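Local atomic coordinates of glycosyl hydrolase (Rhizobium leguminosarum bv. trifolii, PDB entry 5NDX), a protein that probably hydrolyses O-glycosidic bonds as a family 39 glycosidase and is the bacterial orthologue of human alpha-L-iduronidase. Residues A[73-78]-A[121-126]; A[60-65]-A[117-122]; A[576-581]-A[599-604]; A[554-559]-A[565-570]. The protein carries 2 engineered substitutions. One frame throughout, in Å; residues are numbered along the deposited sequence.

Interaction 1 (A[73-78]-A[121-126]); sequences YDWSLL and TATVDR. With SO4 (sulfate ion), chain L.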
# COMPACT_ATOMS: atom_id res chain seq x y z
N TYR A 73 -13.91 26.80 12.47
CA TYR A 73 -12.86 26.68 11.48
C TYR A 73 -13.44 26.70 10.11
O TYR A 73 -14.62 26.43 9.94
CB TYR A 73 -12.14 25.37 11.70
CG TYR A 73 -11.49 25.26 13.04
CD1 TYR A 73 -10.22 25.79 13.26
CD2 TYR A 73 -12.15 24.65 14.10
CE1 TYR A 73 -9.60 25.69 14.49
CE2 TYR A 73 -11.56 24.56 15.34
CZ TYR A 73 -10.28 25.07 15.53
OH TYR A 73 -9.69 24.96 16.77
N ASP A 74 -12.63 27.04 9.14
CA ASP A 74 -12.99 26.78 7.75
C ASP A 74 -12.55 25.32 7.47
O ASP A 74 -11.37 25.05 7.41
CB ASP A 74 -12.27 27.76 6.82
CG ASP A 74 -12.66 27.57 5.35
OD1 ASP A 74 -13.34 26.60 4.97
OD2 ASP A 74 -12.28 28.42 4.53
N TRP A 75 -13.53 24.43 7.25
CA TRP A 75 -13.31 23.00 7.01
C TRP A 75 -13.18 22.63 5.53
O TRP A 75 -13.05 21.44 5.20
CB TRP A 75 -14.46 22.15 7.60
CG TRP A 75 -14.59 22.28 9.04
CD1 TRP A 75 -15.29 23.28 9.70
CD2 TRP A 75 -14.03 21.45 10.07
NE1 TRP A 75 -15.20 23.09 11.05
CE2 TRP A 75 -14.43 21.99 11.31
CE3 TRP A 75 -13.21 20.32 10.06
CZ2 TRP A 75 -14.04 21.43 12.54
CZ3 TRP A 75 -12.83 19.76 11.28
CH2 TRP A 75 -13.26 20.31 12.51
N SER A 76 -13.29 23.60 4.62
CA SER A 76 -13.53 23.26 3.22
C SER A 76 -12.36 22.50 2.56
O SER A 76 -12.63 21.66 1.72
CB SER A 76 -13.90 24.50 2.42
OG SER A 76 -12.84 25.41 2.45
N LEU A 77 -11.10 22.77 2.92
CA LEU A 77 -9.96 22.01 2.39
C LEU A 77 -9.89 20.59 2.95
O LEU A 77 -9.61 19.65 2.19
CB LEU A 77 -8.62 22.74 2.57
CG LEU A 77 -8.55 24.12 1.89
CD1 LEU A 77 -7.14 24.75 2.07
CD2 LEU A 77 -8.92 24.05 0.40
N LEU A 78 -10.16 20.45 4.25
CA LEU A 78 -10.19 19.14 4.87
C LEU A 78 -11.31 18.28 4.29
O LEU A 78 -11.10 17.09 4.05
CB LEU A 78 -10.24 19.22 6.42
CG LEU A 78 -10.06 17.90 7.18
CD1 LEU A 78 -8.76 17.15 6.83
CD2 LEU A 78 -10.12 18.10 8.68
N THR A 121 -13.26 16.73 18.83
CA THR A 121 -14.70 16.49 18.92
C THR A 121 -15.42 17.03 17.70
O THR A 121 -16.22 16.32 17.11
CB THR A 121 -15.29 17.09 20.24
OG1 THR A 121 -14.75 16.36 21.35
CG2 THR A 121 -16.81 16.96 20.27
N ALA A 122 -15.12 18.28 17.32
CA ALA A 122 -15.76 18.87 16.14
C ALA A 122 -15.47 18.06 14.82
O ALA A 122 -16.35 17.93 13.93
CB ALA A 122 -15.34 20.33 15.99
N THR A 123 -14.28 17.50 14.74
CA THR A 123 -13.85 16.71 13.58
C THR A 123 -14.72 15.48 13.44
O THR A 123 -15.32 15.23 12.39
CB THR A 123 -12.39 16.27 13.72
OG1 THR A 123 -11.55 17.41 13.94
CG2 THR A 123 -11.91 15.53 12.49
N VAL A 124 -14.82 14.75 14.54
CA VAL A 124 -15.58 13.54 14.61
C VAL A 124 -17.07 13.82 14.40
O VAL A 124 -17.77 13.11 13.67
CB VAL A 124 -15.26 12.84 15.94
CG1 VAL A 124 -16.35 11.87 16.31
CG2 VAL A 124 -13.95 12.10 15.75
N ASP A 125 -17.54 14.90 15.01
CA ASP A 125 -18.91 15.33 14.77
C ASP A 125 -19.20 15.65 13.30
O ASP A 125 -20.16 15.18 12.73
CB ASP A 125 -19.24 16.54 15.63
CG ASP A 125 -20.69 16.91 15.53
OD1 ASP A 125 -21.49 16.18 16.12
OD2 ASP A 125 -21.01 17.88 14.81
N ARG A 126 -18.35 16.43 12.67
CA ARG A 126 -18.57 16.77 11.29
C ARG A 126 -18.51 15.56 10.32
O ARG A 126 -19.38 15.43 9.43
CB ARG A 126 -17.57 17.79 10.88
CG ARG A 126 -17.76 18.30 9.48
CD ARG A 126 -16.69 19.33 9.20
NE ARG A 126 -16.90 19.90 7.87
CZ ARG A 126 -17.82 20.83 7.59
NH1 ARG A 126 -18.63 21.30 8.53
NH2 ARG A 126 -17.95 21.28 6.35
S SO4 L . -19.93 24.58 7.20
O1 SO4 L . -19.61 23.95 5.87
O2 SO4 L . -20.76 23.62 7.99
O3 SO4 L . -18.70 24.91 7.98
O4 SO4 L . -20.70 25.84 6.94

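Interaction 2 (A[60-65]-A[117-122]); sequences YLYNLL and RDLVTA. Unlike the reference sequence in segment 60-65: Leu65 (reference Val).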
# COMPACT_ATOMS: atom_id res chain seq x y z
N TYR A 60 -0.30 16.02 8.81
CA TYR A 60 -0.74 17.43 8.89
C TYR A 60 -2.11 17.68 8.28
O TYR A 60 -2.34 18.72 7.67
CB TYR A 60 0.30 18.35 8.23
CG TYR A 60 1.68 18.27 8.83
CD1 TYR A 60 1.91 18.74 10.12
CD2 TYR A 60 2.76 17.78 8.10
CE1 TYR A 60 3.17 18.72 10.69
CE2 TYR A 60 4.04 17.75 8.66
CZ TYR A 60 4.23 18.22 9.97
OH TYR A 60 5.44 18.20 10.59
N LEU A 61 -3.05 16.75 8.46
CA LEU A 61 -4.42 17.00 8.02
C LEU A 61 -4.97 18.32 8.62
O LEU A 61 -5.65 19.06 7.92
CB LEU A 61 -5.34 15.81 8.34
CG LEU A 61 -5.14 14.64 7.37
CD1 LEU A 61 -5.76 13.39 7.96
CD2 LEU A 61 -5.71 14.97 6.00
N TYR A 62 -4.66 18.63 9.88
CA TYR A 62 -5.20 19.87 10.48
C TYR A 62 -4.58 21.19 9.96
O TYR A 62 -5.19 22.25 10.15
CB TYR A 62 -5.13 19.81 12.01
CG TYR A 62 -6.17 18.91 12.68
CD1 TYR A 62 -7.48 18.81 12.20
CD2 TYR A 62 -5.84 18.17 13.83
CE1 TYR A 62 -8.45 18.05 12.85
CE2 TYR A 62 -6.80 17.39 14.48
CZ TYR A 62 -8.11 17.34 13.98
OH TYR A 62 -9.10 16.62 14.62
N ASN A 63 -3.44 21.15 9.26
CA ASN A 63 -2.96 22.34 8.52
C ASN A 63 -3.88 22.71 7.39
O ASN A 63 -3.77 23.79 6.89
CB ASN A 63 -1.54 22.16 7.97
CG ASN A 63 -0.48 22.16 9.06
OD1 ASN A 63 -0.76 22.47 10.22
ND2 ASN A 63 0.72 21.81 8.70
N LEU A 64 -4.77 21.81 6.97
CA LEU A 64 -5.79 22.14 6.00
C LEU A 64 -6.89 23.05 6.59
O LEU A 64 -7.63 23.66 5.83
CB LEU A 64 -6.43 20.87 5.42
CG LEU A 64 -5.48 19.98 4.61
CD1 LEU A 64 -6.18 18.76 4.05
CD2 LEU A 64 -4.74 20.77 3.51
N LEU A 65 -7.03 23.09 7.90
CA LEU A 65 -8.03 23.94 8.54
C LEU A 65 -7.48 25.35 8.73
O LEU A 65 -6.28 25.54 8.80
CB LEU A 65 -8.42 23.38 9.90
CG LEU A 65 -9.16 22.03 9.95
CD1 LEU A 65 -9.61 21.79 11.36
CD2 LEU A 65 -10.32 21.99 8.99
N ARG A 117 -9.05 19.42 22.43
CA ARG A 117 -10.13 18.47 22.67
C ARG A 117 -11.36 18.82 21.83
O ARG A 117 -11.97 17.95 21.16
CB ARG A 117 -10.48 18.38 24.16
CG ARG A 117 -11.67 17.48 24.50
CD ARG A 117 -12.40 17.93 25.77
NE ARG A 117 -12.93 19.30 25.67
CZ ARG A 117 -13.22 20.11 26.72
NH1 ARG A 117 -13.06 19.72 27.99
NH2 ARG A 117 -13.67 21.35 26.51
N ASP A 118 -11.70 20.10 21.82
CA ASP A 118 -12.90 20.53 21.11
C ASP A 118 -12.73 20.42 19.60
O ASP A 118 -13.68 20.11 18.92
CB ASP A 118 -13.29 21.96 21.48
CG ASP A 118 -13.78 22.10 22.94
OD1 ASP A 118 -14.14 21.09 23.61
OD2 ASP A 118 -13.81 23.25 23.40
N LEU A 119 -11.53 20.67 19.08
CA LEU A 119 -11.22 20.46 17.66
C LEU A 119 -11.44 18.98 17.24
O LEU A 119 -12.12 18.68 16.27
CB LEU A 119 -9.80 20.94 17.38
CG LEU A 119 -9.21 20.50 16.05
CD1 LEU A 119 -10.05 21.05 14.91
CD2 LEU A 119 -7.77 20.96 15.99
N VAL A 120 -10.94 18.06 18.07
CA VAL A 120 -11.07 16.63 17.81
C VAL A 120 -12.55 16.25 17.82
O VAL A 120 -13.07 15.58 16.91
CB VAL A 120 -10.21 15.81 18.81
CG1 VAL A 120 -10.45 14.31 18.66
CG2 VAL A 120 -8.72 16.11 18.60
N THR A 121 -13.26 16.73 18.83
CA THR A 121 -14.70 16.49 18.92
C THR A 121 -15.42 17.03 17.70
O THR A 121 -16.22 16.32 17.11
CB THR A 121 -15.29 17.09 20.24
OG1 THR A 121 -14.75 16.36 21.35
CG2 THR A 121 -16.81 16.96 20.27
N ALA A 122 -15.12 18.28 17.32
CA ALA A 122 -15.76 18.87 16.14
C ALA A 122 -15.47 18.06 14.82
O ALA A 122 -16.35 17.93 13.93
CB ALA A 122 -15.34 20.33 15.99

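Interaction 3 (A[576-581]-A[599-604]); sequences GTFEKV and GVRYAV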
# COMPACT_ATOMS: atom_id res chain seq x y z
N GLY A 576 -19.45 2.81 -33.25
CA GLY A 576 -18.79 1.59 -33.74
C GLY A 576 -18.51 0.58 -32.63
O GLY A 576 -18.60 0.91 -31.45
N THR A 577 -18.18 -0.65 -32.98
CA THR A 577 -18.03 -1.68 -31.95
C THR A 577 -16.77 -1.46 -31.11
O THR A 577 -15.80 -0.83 -31.52
CB THR A 577 -18.01 -3.10 -32.50
OG1 THR A 577 -16.97 -3.20 -33.48
CG2 THR A 577 -19.39 -3.45 -33.10
N PHE A 578 -16.82 -2.02 -29.92
CA PHE A 578 -15.77 -1.85 -28.93
C PHE A 578 -14.51 -2.60 -29.33
O PHE A 578 -14.58 -3.75 -29.68
CB PHE A 578 -16.28 -2.32 -27.60
CG PHE A 578 -17.24 -1.38 -26.98
CD1 PHE A 578 -16.79 -0.37 -26.16
CD2 PHE A 578 -18.59 -1.49 -27.23
CE1 PHE A 578 -17.65 0.50 -25.57
CE2 PHE A 578 -19.47 -0.61 -26.65
CZ PHE A 578 -19.00 0.38 -25.81
N GLU A 579 -13.37 -1.92 -29.32
CA GLU A 579 -12.08 -2.55 -29.55
C GLU A 579 -11.26 -2.41 -28.26
O GLU A 579 -11.35 -1.37 -27.59
CB GLU A 579 -11.34 -1.88 -30.70
CG GLU A 579 -12.09 -1.89 -32.03
CD GLU A 579 -11.40 -1.08 -33.13
OE1 GLU A 579 -10.15 -0.99 -33.12
OE2 GLU A 579 -12.10 -0.53 -34.01
N LYS A 580 -10.44 -3.42 -27.97
CA LYS A 580 -9.60 -3.42 -26.79
C LYS A 580 -8.49 -2.43 -26.90
O LYS A 580 -7.86 -2.32 -27.92
CB LYS A 580 -8.98 -4.80 -26.50
CG LYS A 580 -8.32 -4.86 -25.13
CD LYS A 580 -7.89 -6.26 -24.73
CE LYS A 580 -6.47 -6.51 -25.18
NZ LYS A 580 -6.31 -7.97 -25.32
N VAL A 581 -8.24 -1.73 -25.81
CA VAL A 581 -7.30 -0.62 -25.74
C VAL A 581 -6.28 -0.82 -24.57
O VAL A 581 -5.23 -0.20 -24.54
CB VAL A 581 -8.21 0.61 -25.64
CG1 VAL A 581 -8.17 1.33 -24.28
CG2 VAL A 581 -8.16 1.47 -26.89
N GLY A 599 -15.84 11.42 -29.56
CA GLY A 599 -17.06 10.74 -29.09
C GLY A 599 -16.73 9.37 -28.50
O GLY A 599 -17.31 8.34 -28.91
N VAL A 600 -15.73 9.37 -27.60
CA VAL A 600 -15.21 8.11 -27.03
C VAL A 600 -16.24 7.53 -26.04
O VAL A 600 -16.76 8.23 -25.20
CB VAL A 600 -13.84 8.28 -26.32
CG1 VAL A 600 -13.92 9.25 -25.15
CG2 VAL A 600 -13.28 6.93 -25.87
N ARG A 601 -16.52 6.25 -26.18
CA ARG A 601 -17.21 5.52 -25.13
C ARG A 601 -16.29 4.37 -24.63
O ARG A 601 -15.75 3.60 -25.44
CB ARG A 601 -18.54 4.98 -25.66
CG ARG A 601 -19.49 4.49 -24.59
CD ARG A 601 -20.93 4.29 -25.10
NE ARG A 601 -21.83 4.01 -23.97
CZ ARG A 601 -22.38 4.92 -23.15
NH1 ARG A 601 -22.18 6.23 -23.32
NH2 ARG A 601 -23.16 4.53 -22.14
N TYR A 602 -16.16 4.26 -23.30
CA TYR A 602 -15.35 3.25 -22.62
C TYR A 602 -16.22 2.10 -22.16
O TYR A 602 -17.38 2.30 -21.86
CB TYR A 602 -14.62 3.88 -21.43
CG TYR A 602 -13.48 4.78 -21.86
CD1 TYR A 602 -12.31 4.24 -22.39
CD2 TYR A 602 -13.59 6.16 -21.75
CE1 TYR A 602 -11.25 5.05 -22.79
CE2 TYR A 602 -12.54 6.99 -22.14
CZ TYR A 602 -11.39 6.42 -22.67
OH TYR A 602 -10.40 7.24 -23.06
N ALA A 603 -15.68 0.89 -22.19
CA ALA A 603 -16.29 -0.30 -21.59
C ALA A 603 -15.19 -1.09 -20.83
O ALA A 603 -14.04 -1.11 -21.27
CB ALA A 603 -16.93 -1.18 -22.65
N VAL A 604 -15.53 -1.66 -19.67
CA VAL A 604 -14.64 -2.51 -18.92
C VAL A 604 -15.29 -3.89 -18.77
O VAL A 604 -16.46 -3.95 -18.39
CB VAL A 604 -14.29 -1.88 -17.56
CG1 VAL A 604 -13.34 -2.78 -16.80
CG2 VAL A 604 -13.61 -0.54 -17.76

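Interaction 4 (A[554-559]-A[565-570]); sequences LFWAAG and IFYDVL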
# COMPACT_ATOMS: atom_id res chain seq x y z
N LEU A 554 -9.54 5.93 -15.86
CA LEU A 554 -10.70 5.11 -15.53
C LEU A 554 -10.47 4.48 -14.15
O LEU A 554 -9.34 4.01 -13.83
CB LEU A 554 -10.90 4.02 -16.57
CG LEU A 554 -11.54 4.35 -17.91
CD1 LEU A 554 -10.73 5.39 -18.65
CD2 LEU A 554 -11.67 3.11 -18.80
N PHE A 555 -11.54 4.43 -13.36
CA PHE A 555 -11.56 3.81 -12.02
C PHE A 555 -12.89 3.07 -11.92
O PHE A 555 -13.89 3.60 -12.37
CB PHE A 555 -11.46 4.89 -10.94
CG PHE A 555 -11.51 4.37 -9.54
CD1 PHE A 555 -10.50 3.50 -9.05
CD2 PHE A 555 -12.55 4.77 -8.64
CE1 PHE A 555 -10.50 3.07 -7.71
CE2 PHE A 555 -12.58 4.31 -7.31
CZ PHE A 555 -11.55 3.45 -6.84
N TRP A 556 -12.90 1.87 -11.34
CA TRP A 556 -14.10 1.07 -11.22
C TRP A 556 -13.96 0.16 -10.02
O TRP A 556 -12.97 0.27 -9.29
CB TRP A 556 -14.39 0.30 -12.51
CG TRP A 556 -13.41 -0.70 -12.92
CD1 TRP A 556 -13.43 -2.02 -12.64
CD2 TRP A 556 -12.29 -0.49 -13.77
NE1 TRP A 556 -12.37 -2.65 -13.24
CE2 TRP A 556 -11.65 -1.73 -13.95
CE3 TRP A 556 -11.73 0.65 -14.37
CZ2 TRP A 556 -10.48 -1.88 -14.68
CZ3 TRP A 556 -10.58 0.49 -15.17
CH2 TRP A 556 -9.97 -0.78 -15.30
N ALA A 557 -14.93 -0.71 -9.79
CA ALA A 557 -14.92 -1.65 -8.68
C ALA A 557 -15.13 -3.03 -9.26
O ALA A 557 -15.76 -3.17 -10.30
CB ALA A 557 -16.06 -1.30 -7.67
N ALA A 558 -14.59 -4.05 -8.60
CA ALA A 558 -14.83 -5.45 -8.95
C ALA A 558 -16.33 -5.78 -8.69
O ALA A 558 -16.91 -5.26 -7.75
CB ALA A 558 -13.93 -6.38 -8.08
N GLY A 559 -16.91 -6.63 -9.52
CA GLY A 559 -18.29 -7.05 -9.38
C GLY A 559 -18.45 -7.95 -8.18
O GLY A 559 -19.53 -8.02 -7.59
N ILE A 565 -9.25 -12.55 -11.22
CA ILE A 565 -9.98 -11.77 -12.20
C ILE A 565 -9.11 -10.68 -12.81
O ILE A 565 -8.44 -9.94 -12.09
CB ILE A 565 -11.21 -11.10 -11.56
CG1 ILE A 565 -12.11 -12.15 -10.90
CG2 ILE A 565 -12.02 -10.36 -12.63
CD1 ILE A 565 -12.67 -13.26 -11.83
N PHE A 566 -9.14 -10.61 -14.14
CA PHE A 566 -8.41 -9.65 -14.93
C PHE A 566 -9.36 -8.77 -15.76
O PHE A 566 -10.37 -9.27 -16.25
CB PHE A 566 -7.51 -10.42 -15.89
CG PHE A 566 -6.54 -11.30 -15.19
CD1 PHE A 566 -6.86 -12.59 -14.87
CD2 PHE A 566 -5.31 -10.80 -14.79
CE1 PHE A 566 -5.96 -13.40 -14.22
CE2 PHE A 566 -4.40 -11.61 -14.14
CZ PHE A 566 -4.74 -12.91 -13.84
N TYR A 567 -9.03 -7.50 -15.95
CA TYR A 567 -9.92 -6.56 -16.66
C TYR A 567 -9.29 -6.16 -17.99
O TYR A 567 -8.04 -6.05 -18.12
CB TYR A 567 -10.25 -5.33 -15.80
CG TYR A 567 -10.87 -5.70 -14.50
CD1 TYR A 567 -12.24 -5.95 -14.39
CD2 TYR A 567 -10.09 -5.92 -13.38
CE1 TYR A 567 -12.80 -6.36 -13.16
CE2 TYR A 567 -10.63 -6.33 -12.17
CZ TYR A 567 -12.01 -6.54 -12.06
OH TYR A 567 -12.52 -6.96 -10.83
N ASP A 568 -10.15 -6.01 -18.98
CA ASP A 568 -9.83 -5.35 -20.24
C ASP A 568 -10.62 -4.06 -20.30
O ASP A 568 -11.73 -3.96 -19.76
CB ASP A 568 -10.31 -6.22 -21.39
CG ASP A 568 -9.55 -7.54 -21.49
OD1 ASP A 568 -8.38 -7.64 -21.06
OD2 ASP A 568 -10.17 -8.49 -21.97
N VAL A 569 -10.04 -3.08 -20.95
CA VAL A 569 -10.66 -1.82 -21.22
C VAL A 569 -10.84 -1.73 -22.70
O VAL A 569 -9.88 -1.97 -23.46
CB VAL A 569 -9.81 -0.64 -20.74
CG1 VAL A 569 -10.48 0.67 -21.13
CG2 VAL A 569 -9.64 -0.70 -19.24
N LEU A 570 -12.06 -1.41 -23.12
CA LEU A 570 -12.39 -1.25 -24.53
C LEU A 570 -12.93 0.14 -24.84
O LEU A 570 -13.38 0.87 -23.97
CB LEU A 570 -13.40 -2.28 -24.96
CG LEU A 570 -13.00 -3.73 -24.75
CD1 LEU A 570 -13.62 -4.21 -23.48
CD2 LEU A 570 -13.55 -4.58 -25.88
O HOH W 1 -15.72 -7.69 -11.83

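Interaction 1 (A[73-78]-A[121-126])
Arg126 leaves its helix with CG opposite the backbone N (chi1 -176°) and stays extended as far as NE, which carries its guanidinium across to Trp75. Trp75 folds its indole to the side of its own N, away from the carbonyl carbon, and presents one ring face. The guanidinium lies flat on the indole, with group centres 4.4 Å apart and planes at 16°. This is a stacked cation-pi pair. Arg126 CD adds a CH-pi contact, 3.8 Å from the centroid of the five-membered ring of Trp75. Tyr73 CB backs the opposite face. Thr123 OG1 sits at the ring edge, 3.7 Å from Trp75 CH2, and is hydrogen-bonded with Leu119 O. Ala122 CB touches Trp75 CZ2 at 3.8 Å.

Arg126 NH1 and NH2 reach O2 and O1 of a sulfate ion, each bond 3.2 Å long. The sulfate probably comes from the crystallisation liquor. Asp79 forms a salt bridge with NH2. Asp74 OD1 accepts from Ser76 N at 3.0 Å, a capping bond at the start of helix 76-87. The contact thus joins the entry to that helix with helix 110-131, two neighbouring outer helices of a TIM barrel.

Interaction 2 (A[60-65]-A[117-122])
The ring of Tyr62 has Leu119 over one face. Leu119 CD2 stands 3.9 Å from the ring centroid and 9° off the ring normal, a CH-pi contact almost straight above the centre. Leu119 CG lies above the phenol end of the same ring, 3.9 Å from Tyr62 CZ. The Trp116 ring also meets the Tyr62 ring, with planes about perpendicular. Leu119 CG swings away from the backbone N (chi1 167°), which carries the branch to the ring. Its two methyls have different partners. CD2 covers the tyrosine ring. CD1 turns to Leu65, whose CD1 it meets at 3.7 Å. The reference sequence has valine where Leu65 stands.

Tyr62 OH passes beyond Leu119 to the helix backbone, 3.7 Å from Val120 CA. Val120 CG2 lies close by. Within these apolar neighbours the hydroxyl has a polar partner: it is hydrogen-bonded with Thr123 OG1, one turn further on. Segment 60-65 is coiled as a short 3-10 turn, with Leu65 N bonded to Tyr62 O at 3.0 Å. That bond ties together the two residues that meet Leu119. On the helix, Arg117 grips Asp118 OD1 side-on through NE and NH2, the latter at 2.9 Å. This salt bridge stands apart from the apolar contact.

Leu61, Leu64 and Leu65 also touch helix 76-87. The contact is buried packing of a barrel loop, the one that follows strand 55-58, against outer helix 110-131, as expected of a TIM-barrel fold.

Interaction 3 (A[576-581]-A[599-604])
Ala603, which meets Phe578 across the contact, accepts a backbone hydrogen bond at its O from Leu570 N. Val581 N is bonded in the same way to Val569 O. Strand 566-572 therefore runs between strands 579-580 and 601-607 in an antiparallel sheet. With the three-stranded sheet beside it, the topology is consistent with a fibronectin type III-like beta sandwich. The two segments here are not direct neighbours, and Phe578 bridges them over the middle strand.

Phe578 turns its ring back beside its own N (chi1 -74°), and the ring extends past Leu570 and Ser572 of the middle strand toward Ala603. The ring meets its partners obliquely. Arg601 O lies 3.6 Å from Phe578 CE1. The aliphatic part of Arg601 flanks the far end, with CG 4.3 Å from Phe578 CZ. With an alanine in place of Phe578, Ala603 CB and the Arg601 stem would probably lose their cover, and the bridge over the middle strand would be gone.

Tyr602 points the other way. It touches Arg552 and Leu554 of the facing sheet, and its OH is hydrogen-bonded to His593 ND1. Phe578 and Ala603 thus lie on the outer side of their sheet. Their closest touch is between Phe578 CE1 and Ala603 CB, at 3.4 Å.

Interaction 4 (A[554-559]-A[565-570])
Trp556 and Tyr567 form a T-shaped pair. The indole turns its edge to the face of the phenol, with the five-membered ring centroid 4.8 Å from the Tyr567 centroid and planes at 73°. NE1 leads, above the tyrosine face but off its centre, and comes within 3.5 Å of Tyr567 CD1. Trp556 CZ2 rests on Tyr567 CB at 3.6 Å. The indole gets there by placing CG between the backbone N and the carbonyl carbon (chi1 65°), a position with neighbours on both sides. Its far corner, CH2, lies near Val569 CG2.

Val569 uses its other methyl as well. CG1 meets Leu554 CD2 tip to tip at 3.6 Å. At the opposite end, Tyr567 OH comes close to Ala558 CB, 3.1 Å away. A water accepts from Gly559 N at 2.8 Å and makes a weak bond with Tyr567 OH. A leucine in place of Tyr567 would probably leave Trp556 NE1 without the aromatic face it points at and the water without its phenol partner.

The two strands belong to different sheets and run roughly antiparallel, at 138°. Their side chains fill the space between the sheets of the beta sandwich. Val604 of strand 601-607, Leu538 of strand 536-545 and Phe591 of strand 590-594 also pack on Trp556. Behind strand 549-557, His88 and Arg89, in the loop after helix 76-87, meet Phe555 and the Trp556 carbonyl.

Interactions 1 and 2 touch each other and share helix 110-131. Interaction 2 is the buried, apolar half. Interaction 1 is only partly buried and adds charge, with a stacked arginine and a sulfate. Interactions 3 and 4 lie in the C-terminal beta sandwich. Interaction 4 uses strand 566-572, and interaction 3 spans it. Interaction 4 fills the core between the two sheets. Interaction 3 lies on the outer side of one sheet, where a partly exposed ring and an arginine stem meet. The pairs are well separated: the nearest atoms of interactions 1 and 4 are about 17 Å apart.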